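Local coordinates for putative amidohydrolase (Unidentified, PDB 3FEQ), which probably acts as a zinc-dependent prolidase of the amidohydrolase superfamily, hydrolysing the peptide bond before a C-terminal proline, at residues Lys55-Gly60 and Ala375-Leu380; Phe61-Val66 and Arg100-Val105; Ala177-Ile182 and Val218-Ala223; Lys134-Thr139 and Thr187-Met192. All coordinates share one frame; numbering follows the deposited sequence.

Contact 1 (Lys55-Gly60 and Ala375-Leu380); sequences KTVMPG and ADLVVL
Met58 lays its thioether against the end of Leu380, with Met58 SD 3.4 Å from Leu380 CD2. The two side chains cross obliquely. Met58 CG lies between its own backbone N and carbonyl carbon (chi1 59°), which turns the sulphur to the Leu380 methyl. Thr56 and Val378 are on the same face of the sheet, and Thr56 CB comes within 3.9 Å of Leu380 CB. The other face carries Val57 and Val379, where Val57 CB meets Val379 CG2 at 4.1 Å. Near the end of the pairing, Val378 CG2 packs on Gly60 CA at 3.6 Å.

The backbones hold these side chains in register as antiparallel strands. Thr56 with Leu380, and Met58 with Val378, each exchange two hydrogen bonds. Val378 N bonds to Met58 O at 2.9 Å. Pro59, which has no N-H, sits opposite Leu377 in a non-hydrogen-bonded pair, where none is needed, and their side chains diverge. A fifth bond, from Gly60 N to Asp376 O (2.7 Å), carries the pairing past the proline.

Further out, Thr56 OG1 bonds to Gly382 O. The carboxylate of Asp376 is held by Arg128 and by the backbone N of Arg404. Strand 11-15 pairs with the other edge of strand 56-66, and strand 398-403 flanks strand 377-380. Early and late strands thus meet in one sheet beside the barrel, consistent with the small beta domain that amidohydrolases build from both chain ends. With mostly apolar side chains on both faces and five backbone bonds between them, the contact depends on sheet pairing and hydrophobic burial, not on charge between the two segments.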
# COMPACT_ATOMS: atom_id res chain seq x y z
N LYS C 55 -64.91 3.85 -13.11
CA LYS C 55 -63.54 3.35 -13.06
C LYS C 55 -62.96 3.46 -11.67
O LYS C 55 -63.20 4.44 -10.97
CB LYS C 55 -62.67 4.09 -14.08
CG LYS C 55 -62.76 3.47 -15.46
CD LYS C 55 -62.05 4.31 -16.49
CE LYS C 55 -62.89 5.50 -16.89
NZ LYS C 55 -62.29 6.20 -18.05
N THR C 56 -62.21 2.45 -11.26
CA THR C 56 -61.69 2.39 -9.90
C THR C 56 -60.44 3.23 -9.76
O THR C 56 -59.47 3.03 -10.48
CB THR C 56 -61.38 0.96 -9.49
OG1 THR C 56 -62.59 0.20 -9.51
CG2 THR C 56 -60.80 0.93 -8.09
N VAL C 57 -60.47 4.20 -8.86
CA VAL C 57 -59.28 4.97 -8.55
C VAL C 57 -58.72 4.57 -7.18
O VAL C 57 -59.42 4.64 -6.17
CB VAL C 57 -59.53 6.51 -8.66
CG1 VAL C 57 -60.94 6.86 -8.27
CG2 VAL C 57 -58.52 7.30 -7.85
N MET C 58 -57.49 4.06 -7.19
CA MET C 58 -56.85 3.58 -5.96
C MET C 58 -55.45 4.18 -5.79
O MET C 58 -54.94 4.83 -6.70
CB MET C 58 -56.82 2.05 -5.92
CG MET C 58 -56.09 1.36 -7.06
SD MET C 58 -56.16 -0.43 -6.85
CE MET C 58 -55.33 -0.64 -5.27
N PRO C 59 -54.83 4.00 -4.61
CA PRO C 59 -53.46 4.49 -4.49
C PRO C 59 -52.54 3.75 -5.45
O PRO C 59 -52.80 2.59 -5.80
CB PRO C 59 -53.08 4.16 -3.04
CG PRO C 59 -54.35 3.88 -2.35
CD PRO C 59 -55.30 3.35 -3.37
N GLY C 60 -51.49 4.43 -5.90
CA GLY C 60 -50.50 3.81 -6.75
C GLY C 60 -49.77 2.73 -5.98
O GLY C 60 -49.61 2.82 -4.76
N ALA C 375 -50.18 12.45 -3.93
CA ALA C 375 -51.09 12.15 -5.01
C ALA C 375 -50.53 11.12 -5.98
O ALA C 375 -50.31 11.39 -7.17
CB ALA C 375 -51.47 13.41 -5.73
N ASP C 376 -50.31 9.92 -5.45
CA ASP C 376 -49.87 8.78 -6.25
C ASP C 376 -51.07 7.89 -6.49
O ASP C 376 -51.46 7.12 -5.62
CB ASP C 376 -48.76 8.01 -5.52
CG ASP C 376 -47.38 8.66 -5.67
OD1 ASP C 376 -47.30 9.81 -6.16
OD2 ASP C 376 -46.37 8.01 -5.30
N LEU C 377 -51.68 8.03 -7.66
CA LEU C 377 -52.94 7.37 -7.95
C LEU C 377 -52.84 6.50 -9.18
O LEU C 377 -52.11 6.80 -10.13
CB LEU C 377 -54.05 8.39 -8.17
CG LEU C 377 -54.75 9.05 -6.98
CD1 LEU C 377 -54.62 8.22 -5.70
CD2 LEU C 377 -54.20 10.46 -6.77
N VAL C 378 -53.64 5.44 -9.18
CA VAL C 378 -53.83 4.61 -10.35
C VAL C 378 -55.31 4.65 -10.69
O VAL C 378 -56.15 4.64 -9.79
CB VAL C 378 -53.40 3.17 -10.07
CG1 VAL C 378 -53.90 2.25 -11.15
CG2 VAL C 378 -51.91 3.09 -10.00
N VAL C 379 -55.61 4.77 -11.97
CA VAL C 379 -56.98 4.66 -12.43
C VAL C 379 -57.21 3.38 -13.23
O VAL C 379 -56.54 3.11 -14.23
CB VAL C 379 -57.43 5.90 -13.20
CG1 VAL C 379 -58.72 5.64 -13.94
CG2 VAL C 379 -57.59 7.05 -12.23
N LEU C 380 -58.19 2.61 -12.79
CA LEU C 380 -58.31 1.22 -13.12
C LEU C 380 -59.65 0.99 -13.81
O LEU C 380 -60.69 1.43 -13.32
CB LEU C 380 -58.26 0.42 -11.83
CG LEU C 380 -57.22 -0.68 -11.66
CD1 LEU C 380 -55.96 -0.32 -12.40
CD2 LEU C 380 -56.95 -0.86 -10.18

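Contact 2 (Phe61-Val66 and Arg100-Val105); sequences FIDCHV and RGFTSV. With ZN (zinc ion), chain U.
Phe61 turns its ring edge to the face of Phe102, an edge-to-face pair with centroids 5.5 Å apart and planes at 66°. Phe61 CD2 stands over the centre of the Phe102 ring, and Ile62 C lies at that ring's edge. Arg100 O lies at the edge of Phe61. The His65 ring has zinc in its plane, 2.5 Å from NE2, while ND1 bonds to Glu250. His67 and Asp323 belong to the same zinc site.

The strands run parallel, with a beta bulge after Phe61. Its carbonyl O accepts from both Thr103 N (2.8 Å) and Ser104 N (3.3 Å). Asp63 N then bonds to Ser104 O. Asp63 also forms an Asx turn, its OD1 taking the N-H of His65 at 3.1 Å. Ser322 and Gln332 hold Asp63 OD2, so Asp63 probably helps, from the second shell, to position the backbone of a zinc ligand.

The His-Xaa-His pair at the end of strand 56-66 is a hallmark of the superfamily's TIM barrel. Helix 90-99 ends in a Schellman motif at Gly101 and leads into strand 102-107. Met97 of that helix packs on Val66 and Val105, while helix 354-359 packs on Ile62 and Cys64.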
# COMPACT_ATOMS: atom_id res chain seq x y z
N PHE C 61 -49.32 1.69 -6.70
CA PHE C 61 -48.78 0.52 -6.05
C PHE C 61 -47.34 0.74 -5.61
O PHE C 61 -46.58 1.46 -6.26
CB PHE C 61 -48.83 -0.68 -6.97
CG PHE C 61 -50.14 -0.88 -7.65
CD1 PHE C 61 -51.34 -0.74 -6.95
CD2 PHE C 61 -50.19 -1.30 -8.97
CE1 PHE C 61 -52.55 -0.96 -7.58
CE2 PHE C 61 -51.39 -1.53 -9.60
CZ PHE C 61 -52.58 -1.35 -8.90
N ILE C 62 -46.97 0.07 -4.52
CA ILE C 62 -45.62 0.08 -4.00
C ILE C 62 -45.08 -1.34 -3.99
O ILE C 62 -45.70 -2.24 -3.42
CB ILE C 62 -45.60 0.57 -2.57
CG1 ILE C 62 -46.42 1.85 -2.44
CG2 ILE C 62 -44.16 0.71 -2.07
CD1 ILE C 62 -46.58 2.33 -1.02
N ASP C 63 -43.92 -1.54 -4.60
CA ASP C 63 -43.27 -2.84 -4.62
C ASP C 63 -42.07 -2.86 -3.68
O ASP C 63 -41.14 -2.06 -3.83
CB ASP C 63 -42.80 -3.17 -6.03
CG ASP C 63 -42.41 -4.61 -6.19
OD1 ASP C 63 -41.88 -5.21 -5.22
OD2 ASP C 63 -42.65 -5.15 -7.30
N CYS C 64 -42.08 -3.79 -2.74
CA CYS C 64 -41.16 -3.72 -1.62
C CYS C 64 -39.90 -4.51 -1.83
O CYS C 64 -39.05 -4.56 -0.93
CB CYS C 64 -41.84 -4.22 -0.35
SG CYS C 64 -43.20 -3.23 0.18
N HIS C 65 -39.78 -5.17 -2.98
CA HIS C 65 -38.55 -5.85 -3.35
C HIS C 65 -38.35 -5.88 -4.87
O HIS C 65 -38.86 -6.76 -5.55
CB HIS C 65 -38.53 -7.27 -2.76
CG HIS C 65 -37.17 -7.89 -2.65
ND1 HIS C 65 -36.55 -8.13 -1.45
CD2 HIS C 65 -36.32 -8.34 -3.61
CE1 HIS C 65 -35.37 -8.69 -1.67
NE2 HIS C 65 -35.21 -8.83 -2.97
N VAL C 66 -37.60 -4.92 -5.39
CA VAL C 66 -37.13 -4.97 -6.79
C VAL C 66 -35.62 -4.84 -6.89
O VAL C 66 -34.97 -4.35 -5.96
CB VAL C 66 -37.75 -3.86 -7.64
CG1 VAL C 66 -39.25 -4.04 -7.76
CG2 VAL C 66 -37.42 -2.52 -7.06
N ARG C 100 -47.23 -0.23 -15.30
CA ARG C 100 -48.04 -1.23 -14.66
C ARG C 100 -48.74 -0.70 -13.39
O ARG C 100 -49.50 -1.43 -12.77
CB ARG C 100 -47.20 -2.45 -14.32
CG ARG C 100 -46.64 -3.14 -15.53
CD ARG C 100 -46.01 -4.47 -15.16
NE ARG C 100 -44.67 -4.30 -14.60
CZ ARG C 100 -43.57 -4.29 -15.33
NH1 ARG C 100 -43.66 -4.44 -16.65
NH2 ARG C 100 -42.39 -4.13 -14.76
N GLY C 101 -48.48 0.54 -13.02
CA GLY C 101 -49.15 1.13 -11.85
C GLY C 101 -48.31 1.24 -10.58
O GLY C 101 -48.79 1.69 -9.55
N PHE C 102 -47.04 0.85 -10.65
CA PHE C 102 -46.16 0.99 -9.51
C PHE C 102 -45.56 2.38 -9.46
O PHE C 102 -44.90 2.81 -10.41
CB PHE C 102 -45.08 -0.08 -9.54
CG PHE C 102 -45.61 -1.46 -9.36
CD1 PHE C 102 -45.80 -1.98 -8.09
CD2 PHE C 102 -46.01 -2.21 -10.46
CE1 PHE C 102 -46.33 -3.24 -7.93
CE2 PHE C 102 -46.54 -3.47 -10.29
CZ PHE C 102 -46.70 -3.98 -9.03
N THR C 103 -45.85 3.10 -8.39
CA THR C 103 -45.46 4.50 -8.31
C THR C 103 -44.35 4.67 -7.29
O THR C 103 -43.71 5.71 -7.22
CB THR C 103 -46.65 5.39 -7.94
OG1 THR C 103 -47.46 4.74 -6.96
CG2 THR C 103 -47.49 5.69 -9.15
N SER C 104 -44.14 3.62 -6.50
CA SER C 104 -43.04 3.58 -5.55
C SER C 104 -42.48 2.17 -5.57
O SER C 104 -43.22 1.23 -5.81
CB SER C 104 -43.54 3.96 -4.16
OG SER C 104 -44.01 5.30 -4.14
N VAL C 105 -41.16 2.05 -5.45
CA VAL C 105 -40.51 0.74 -5.33
C VAL C 105 -39.39 0.85 -4.33
O VAL C 105 -38.72 1.89 -4.26
CB VAL C 105 -39.88 0.23 -6.65
CG1 VAL C 105 -40.93 -0.30 -7.60
CG2 VAL C 105 -39.02 1.29 -7.30
ZN ZN U . -33.07 -9.79 -3.94

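Contact 3 (Ala177-Ile182 and Val218-Ala223); sequences AVREEI and VDEAEA
Val178 faces Glu220 where helices 171-184 and 211-223 run side by side in roughly the same direction, the axes of the two short segments 9.4 Å apart and inclined at 31°. Val178 CG1 is anti to its backbone N (chi1 173°) and presses on Glu220 CB at 3.4 Å. The same methyl lies 3.9 Å from Ala221 N. One turn on, Ile182 CD1 approaches Ala221 CA at 4.4 Å, a looser touch.

Next to this apolar strip is a salt bridge. Arg179 extends straight from CG to NE and brings its NE-H to Glu220 OE1 (2.8 Å, 156°). The oxygen lies near the guanidinium plane, at its edge. The donor stands well above the Glu220 carboxylate plane, and the two flat groups are steeply turned to each other. A second, weak bond joins Arg179 NH2 to Glu220 OE2 at 3.4 Å. Glu220 bends at chi2, and the carboxylate folds back to the arginine.

Arg179 is also shared with a second subunit. There its NH2 pairs with Glu213 and its NH1 with Asp169, both of that neighbouring chain. Three carboxylates share one guanidinium, so its positive charge is probably balanced at the interface. The salt bridge therefore links helix packing within the chain to the assembly.

Both helices belong to the outer layer of the TIM barrel. Strand 189-192 lies between them in sequence and also beneath them in space, since Val178, Ile182 and Ala221 all touch Ile189. Val178 also reaches Leu136 of strand 135-137, and Ala221 rests on Val228 of strand 228-234.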
# COMPACT_ATOMS: atom_id res chain seq x y z
N ALA C 177 -19.36 -0.02 6.57
CA ALA C 177 -20.19 -0.12 5.35
C ALA C 177 -21.59 0.49 5.47
O ALA C 177 -22.06 1.14 4.54
CB ALA C 177 -20.26 -1.52 4.83
N VAL C 178 -22.26 0.28 6.61
CA VAL C 178 -23.57 0.90 6.84
C VAL C 178 -23.46 2.44 6.83
O VAL C 178 -24.18 3.10 6.10
CB VAL C 178 -24.25 0.40 8.15
CG1 VAL C 178 -25.50 1.18 8.43
CG2 VAL C 178 -24.65 -1.04 8.05
N ARG C 179 -22.54 3.02 7.61
CA ARG C 179 -22.31 4.46 7.58
C ARG C 179 -22.01 4.97 6.15
O ARG C 179 -22.55 5.97 5.72
CB ARG C 179 -21.19 4.86 8.54
CG ARG C 179 -21.48 4.50 9.97
CD ARG C 179 -20.40 4.95 10.93
NE ARG C 179 -20.69 4.54 12.31
CZ ARG C 179 -19.77 4.36 13.27
NH1 ARG C 179 -18.48 4.57 13.02
NH2 ARG C 179 -20.15 3.99 14.49
N GLU C 180 -21.19 4.24 5.40
CA GLU C 180 -20.90 4.61 4.02
C GLU C 180 -22.18 4.64 3.21
O GLU C 180 -22.38 5.56 2.41
CB GLU C 180 -19.92 3.61 3.38
CG GLU C 180 -18.46 3.76 3.81
CD GLU C 180 -17.59 2.57 3.43
OE1 GLU C 180 -16.36 2.64 3.61
OE2 GLU C 180 -18.15 1.55 2.95
N GLU C 181 -23.03 3.63 3.41
CA GLU C 181 -24.21 3.46 2.57
C GLU C 181 -25.23 4.53 2.86
O GLU C 181 -25.83 5.11 1.96
CB GLU C 181 -24.83 2.07 2.74
CG GLU C 181 -24.08 0.93 2.00
CD GLU C 181 -23.60 1.28 0.57
OE1 GLU C 181 -24.37 1.87 -0.22
OE2 GLU C 181 -22.45 0.90 0.24
N ILE C 182 -25.35 4.87 4.13
CA ILE C 182 -26.23 5.94 4.54
C ILE C 182 -25.72 7.31 4.11
O ILE C 182 -26.50 8.14 3.63
CB ILE C 182 -26.50 5.86 6.05
CG1 ILE C 182 -27.67 4.92 6.28
CG2 ILE C 182 -26.82 7.22 6.64
CD1 ILE C 182 -27.42 3.90 7.34
N VAL C 218 -27.86 -3.38 12.46
CA VAL C 218 -29.18 -2.90 12.88
C VAL C 218 -29.00 -1.59 13.63
O VAL C 218 -29.64 -0.61 13.32
CB VAL C 218 -29.88 -3.96 13.78
CG1 VAL C 218 -31.02 -3.35 14.54
CG2 VAL C 218 -30.40 -5.14 12.95
N ASP C 219 -28.06 -1.57 14.57
CA ASP C 219 -27.78 -0.36 15.34
C ASP C 219 -27.45 0.83 14.45
O ASP C 219 -28.06 1.88 14.59
CB ASP C 219 -26.64 -0.58 16.35
CG ASP C 219 -26.99 -1.62 17.42
OD1 ASP C 219 -28.17 -2.01 17.53
OD2 ASP C 219 -26.07 -2.04 18.16
N GLU C 220 -26.52 0.66 13.53
CA GLU C 220 -26.11 1.76 12.67
C GLU C 220 -27.26 2.27 11.80
O GLU C 220 -27.44 3.48 11.62
CB GLU C 220 -24.94 1.35 11.81
CG GLU C 220 -23.70 1.07 12.61
CD GLU C 220 -23.26 2.28 13.42
OE1 GLU C 220 -23.19 3.40 12.85
OE2 GLU C 220 -23.00 2.09 14.63
N ALA C 221 -28.08 1.34 11.33
CA ALA C 221 -29.30 1.72 10.65
C ALA C 221 -30.27 2.51 11.55
O ALA C 221 -30.85 3.51 11.11
CB ALA C 221 -29.97 0.50 10.07
N GLU C 222 -30.42 2.08 12.80
CA GLU C 222 -31.33 2.77 13.71
C GLU C 222 -30.79 4.12 14.09
O GLU C 222 -31.53 5.09 14.16
CB GLU C 222 -31.60 1.95 14.96
CG GLU C 222 -32.76 0.99 14.80
CD GLU C 222 -33.00 0.15 16.05
OE1 GLU C 222 -32.47 0.52 17.13
OE2 GLU C 222 -33.71 -0.87 15.95
N ALA C 223 -29.49 4.20 14.31
CA ALA C 223 -28.87 5.49 14.56
C ALA C 223 -29.18 6.49 13.44
O ALA C 223 -29.25 7.68 13.70
CB ALA C 223 -27.36 5.32 14.73

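Contact 4 (Lys134-Thr139 and Thr187-Met192); sequences KALSQT and TQIKIM
Leu136 and Ile191 are bridged where strands 135-137 and 189-192 of the TIM barrel run in roughly the same direction, their axes 4.4 Å apart and at 32° to one another. Two backbone bonds join them. Leu136 N gives its proton to Lys190 O (2.8 Å, 172°), and Met192 N gives its own to Leu136 O. Leu136 bonds to Lys190 and Met192, the neighbours of Ile191, as in parallel pairing.

Side chains alternate between the two faces. Ala135, Lys190 and Met192 share one face. There Ala135 CB packs on the Lys190 chain at CG, 3.5 Å away, and Met192 CE reaches the same Ala135 CB at 3.9 Å. Lys190 CG is anti to the backbone N (chi1 159°), and the chain bends at chi2 on its way into the metal centre. Its side chain ends about 3 Å from a bound zinc. In many relatives a lysine on a barrel strand is carboxylated and bridges two metals; here the residue is deposited as plain lysine.

Leu136, Ile189 and Ile191 take the opposite face. Leu136 CB meets Ile191 CG2 at 4.1 Å. Helix 171-184 covers part of this face, with Glu181 also against Ile189.

Strand 165-167 pairs with the other edge of strand 135-137, and strand 228-234 continues the barrel beyond strand 189-192. Water extends the pairing beyond the direct bonds. One water accepts from Lys190 N and lies against Lys134 O. A second accepts from Gln138 N at 2.8 Å and donates to Met192 O at 2.6 Å.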
# COMPACT_ATOMS: atom_id res chain seq x y z
N LYS C 134 -26.19 -0.76 -1.83
CA LYS C 134 -25.77 -2.11 -2.14
C LYS C 134 -26.03 -3.05 -0.98
O LYS C 134 -25.81 -2.71 0.17
CB LYS C 134 -24.29 -2.15 -2.49
CG LYS C 134 -23.85 -1.03 -3.35
CD LYS C 134 -22.68 -1.45 -4.21
CE LYS C 134 -23.12 -1.75 -5.64
NZ LYS C 134 -23.75 -0.59 -6.32
N ALA C 135 -26.51 -4.23 -1.31
CA ALA C 135 -26.76 -5.25 -0.31
C ALA C 135 -25.45 -5.60 0.37
O ALA C 135 -24.42 -5.72 -0.29
CB ALA C 135 -27.37 -6.47 -0.95
N LEU C 136 -25.48 -5.71 1.69
CA LEU C 136 -24.33 -6.22 2.40
C LEU C 136 -24.30 -7.75 2.36
O LEU C 136 -25.33 -8.39 2.48
CB LEU C 136 -24.33 -5.71 3.82
CG LEU C 136 -24.33 -4.19 3.93
CD1 LEU C 136 -24.09 -3.82 5.38
CD2 LEU C 136 -23.28 -3.57 3.02
N SER C 137 -23.12 -8.32 2.13
CA SER C 137 -22.98 -9.77 2.12
C SER C 137 -21.63 -10.13 2.70
O SER C 137 -20.68 -9.37 2.56
CB SER C 137 -23.11 -10.34 0.71
OG SER C 137 -22.81 -11.72 0.70
N GLN C 138 -21.57 -11.25 3.42
CA GLN C 138 -20.30 -11.80 3.89
C GLN C 138 -19.60 -12.46 2.71
O GLN C 138 -20.17 -12.60 1.63
CB GLN C 138 -20.51 -12.81 5.01
CG GLN C 138 -21.51 -13.90 4.69
CD GLN C 138 -21.13 -15.21 5.32
OE1 GLN C 138 -21.53 -15.51 6.44
NE2 GLN C 138 -20.36 -16.01 4.59
N THR C 139 -18.36 -12.85 2.92
CA THR C 139 -17.61 -13.56 1.92
C THR C 139 -18.28 -14.90 1.63
O THR C 139 -18.71 -15.60 2.54
CB THR C 139 -16.13 -13.76 2.37
OG1 THR C 139 -15.51 -12.48 2.55
CG2 THR C 139 -15.35 -14.53 1.32
N THR C 187 -31.97 4.69 1.85
CA THR C 187 -33.13 4.92 2.72
C THR C 187 -33.29 3.80 3.75
O THR C 187 -33.79 4.02 4.85
CB THR C 187 -34.45 5.05 1.93
OG1 THR C 187 -34.51 4.01 0.94
CG2 THR C 187 -34.55 6.41 1.25
N GLN C 188 -32.91 2.58 3.37
CA GLN C 188 -32.78 1.48 4.32
C GLN C 188 -31.56 0.61 3.99
O GLN C 188 -30.89 0.84 2.98
CB GLN C 188 -34.07 0.64 4.39
CG GLN C 188 -34.38 -0.14 3.15
CD GLN C 188 -34.81 0.74 1.99
OE1 GLN C 188 -35.55 1.70 2.18
NE2 GLN C 188 -34.34 0.42 0.78
N ILE C 189 -31.28 -0.36 4.85
CA ILE C 189 -30.11 -1.21 4.64
C ILE C 189 -30.54 -2.62 4.35
O ILE C 189 -31.38 -3.15 5.08
CB ILE C 189 -29.21 -1.21 5.87
CG1 ILE C 189 -28.69 0.20 6.17
CG2 ILE C 189 -28.08 -2.20 5.67
CD1 ILE C 189 -27.81 0.80 5.06
N LYS C 190 -30.00 -3.21 3.28
CA LYS C 190 -30.28 -4.60 2.89
C LYS C 190 -29.07 -5.46 3.21
O LYS C 190 -27.94 -5.05 2.94
CB LYS C 190 -30.61 -4.69 1.39
CG LYS C 190 -30.44 -6.10 0.74
CD LYS C 190 -31.77 -6.81 0.42
CE LYS C 190 -31.58 -8.31 0.13
NZ LYS C 190 -31.99 -8.73 -1.26
N ILE C 191 -29.31 -6.62 3.80
CA ILE C 191 -28.26 -7.61 4.07
C ILE C 191 -28.73 -9.00 3.63
O ILE C 191 -29.93 -9.26 3.54
CB ILE C 191 -27.84 -7.64 5.57
CG1 ILE C 191 -28.89 -8.36 6.43
CG2 ILE C 191 -27.63 -6.23 6.11
CD1 ILE C 191 -28.42 -8.62 7.86
N MET C 192 -27.78 -9.88 3.37
CA MET C 192 -28.08 -11.28 3.17
C MET C 192 -27.80 -12.05 4.47
O MET C 192 -26.66 -12.13 4.92
CB MET C 192 -27.24 -11.83 2.02
CG MET C 192 -27.06 -10.86 0.85
SD MET C 192 -28.57 -10.59 -0.07
CE MET C 192 -27.91 -10.22 -1.71
O HOH W 1 -27.63 -1.79 1.83
O HOH W 2 -24.18 -12.09 4.05

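In the fold
From the N terminus, strand 56-66 serves two contacts in turn. Its first half opens contact 1, and its second half opens contact 2, which closes soonest, at 100-105. Contact 4 then opens at 134-139 and contact 3 at 177-182. Contact 4 closes at 187-192 before contact 3 closes at 218-223, so these two cross. Contact 1 closes last, at 375-380, and encloses the other three. Contacts 1 and 2 lie in one continuous sheet and touch. Contact 3 ties the outer helices and contact 4 the strands beneath them, on the same side of the barrel. Contacts 2 and 4 meet near the zinc, where His65 CE1 lies 3.4 Å from Lys190 NZ.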